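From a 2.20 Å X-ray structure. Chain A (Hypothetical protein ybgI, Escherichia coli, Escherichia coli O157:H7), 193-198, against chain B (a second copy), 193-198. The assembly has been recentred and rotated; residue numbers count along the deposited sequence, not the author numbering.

Chain A, residues 193-198: GEVSEQ
Chain B 193-198: GEVSEQ

How do the two copies of GEVSEQ meet? They run nearly antiparallel, 165° apart from CA 194 to CA 197, with Glu A194 beside Ser B196 and Ser A196 beside Glu B194, each pair 7.2 Å between CA atoms. The contact buries 210 Å², both sides summed, with the largest shares from Glu A194 and Glu B194. Gly A193 (phi/psi -100/-49) stays out of contact, and an extended segment follows.

What does Glu A194 do? At -106/175, its CA-to-CB bond points toward chain B, and chi1 m (-43°), chi2 t and chi3 -7° carry the carboxylate across. Glutamate is long enough to span the gap: its OE2 accepts a hydrogen bond from Glu B197 N at 3.3 Å (145°).

How is the middle filled? Val A195 (-140/143, chi1 p) points sideways and contributes chiefly backbone: water 3 donates to Val A195 O at 3.2 Å and weakly accepts from Val B195 N at 3.4 Å.

How is the carboxylate of Glu B194 received? Its rotamer is also m, t (chi3 -18°). Ser A196 (-121/174, chi1 m) donates its short hydroxyl, OG, to Glu B194 OE1 at 3.2 Å, while Glu A197 N (-56/-43) donates to Glu B194 OE2 at 3.0 Å. The CA-to-CB bond of Glu A197 points sideways and its side-chain end (t, m, -28°) leads away; Gln A198 (-73/-29; p, t, -67°) buries nothing here.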

# COMPACT_ATOMS: atom_id res chain seq x y z
N GLY A 193 5.17 14.35 25.71
CA GLY A 193 4.37 14.19 24.49
C GLY A 193 5.16 14.32 23.18
O GLY A 193 5.08 13.51 22.28
N GLU A 194 5.96 15.36 23.10
CA GLU A 194 6.73 15.63 21.89
C GLU A 194 8.20 15.30 22.10
O GLU A 194 8.63 14.95 23.21
CB GLU A 194 6.60 17.10 21.54
CG GLU A 194 5.25 17.66 21.66
CD GLU A 194 5.14 18.96 20.89
OE1 GLU A 194 6.23 19.40 20.43
OE2 GLU A 194 4.01 19.56 20.74
N VAL A 195 8.96 15.41 21.01
CA VAL A 195 10.38 15.14 21.01
C VAL A 195 11.11 16.19 20.13
O VAL A 195 10.56 16.66 19.11
CB VAL A 195 10.67 13.69 20.48
CG1 VAL A 195 10.41 13.60 18.97
CG2 VAL A 195 12.12 13.26 20.77
N SER A 196 12.31 16.60 20.55
CA SER A 196 13.09 17.48 19.71
C SER A 196 14.43 16.80 19.39
O SER A 196 14.78 15.67 19.89
CB SER A 196 13.33 18.84 20.36
OG SER A 196 12.07 19.50 20.49
N GLU A 197 15.19 17.45 18.52
CA GLU A 197 16.47 16.84 18.11
C GLU A 197 17.34 16.56 19.35
O GLU A 197 17.91 15.49 19.52
CB GLU A 197 17.17 17.83 17.13
CG GLU A 197 18.46 17.35 16.37
CD GLU A 197 19.69 17.38 17.26
OE1 GLU A 197 19.66 18.22 18.19
OE2 GLU A 197 20.66 16.57 17.04
N GLN A 198 17.40 17.49 20.27
CA GLN A 198 18.32 17.30 21.37
C GLN A 198 17.94 16.25 22.40
O GLN A 198 18.82 15.70 23.06
CB GLN A 198 18.53 18.64 22.03
CG GLN A 198 17.26 19.13 22.67
CD GLN A 198 17.36 20.59 22.95
OE1 GLN A 198 18.19 21.03 23.82
NE2 GLN A 198 16.57 21.40 22.19
N GLY B 193 11.10 20.09 9.71
CA GLY B 193 11.61 18.88 10.34
C GLY B 193 10.75 18.41 11.49
O GLY B 193 10.38 17.23 11.53
N GLU B 194 10.38 19.28 12.44
CA GLU B 194 9.60 18.74 13.59
C GLU B 194 8.15 19.13 13.47
O GLU B 194 7.77 19.90 12.55
CB GLU B 194 10.10 19.29 14.93
CG GLU B 194 11.59 19.23 15.12
CD GLU B 194 12.05 19.45 16.60
OE1 GLU B 194 11.25 19.99 17.42
OE2 GLU B 194 13.23 19.10 16.94
N VAL B 195 7.33 18.64 14.43
CA VAL B 195 5.90 18.99 14.50
C VAL B 195 5.48 19.39 15.92
O VAL B 195 6.19 19.12 16.90
CB VAL B 195 4.97 17.84 14.00
CG1 VAL B 195 4.82 16.79 15.06
CG2 VAL B 195 3.58 18.39 13.73
N SER B 196 4.36 20.11 16.05
CA SER B 196 3.83 20.50 17.37
C SER B 196 2.33 20.29 17.34
O SER B 196 1.71 20.16 16.26
CB SER B 196 4.07 21.99 17.69
OG SER B 196 5.42 22.22 18.02
N GLU B 197 1.71 20.29 18.50
CA GLU B 197 0.25 20.10 18.53
C GLU B 197 -0.49 21.10 17.66
O GLU B 197 -1.36 20.69 16.96
CB GLU B 197 -0.30 20.23 19.95
CG GLU B 197 -1.79 19.76 20.15
CD GLU B 197 -2.77 20.85 19.98
OE1 GLU B 197 -2.33 22.02 19.92
OE2 GLU B 197 -3.99 20.55 19.90
N GLN B 198 -0.16 22.41 17.66
CA GLN B 198 -0.94 23.38 16.87
C GLN B 198 -0.64 23.34 15.37
O GLN B 198 -1.37 23.84 14.50
CB GLN B 198 -0.66 24.77 17.41
CG GLN B 198 0.84 25.12 17.38
CD GLN B 198 1.52 25.01 18.77
OE1 GLN B 198 1.36 23.98 19.50
NE2 GLN B 198 2.29 26.05 19.16
O HOH W 1 8.37 19.16 18.54
O HOH W 2 6.95 16.03 18.23
O HOH W 3 9.28 16.55 16.22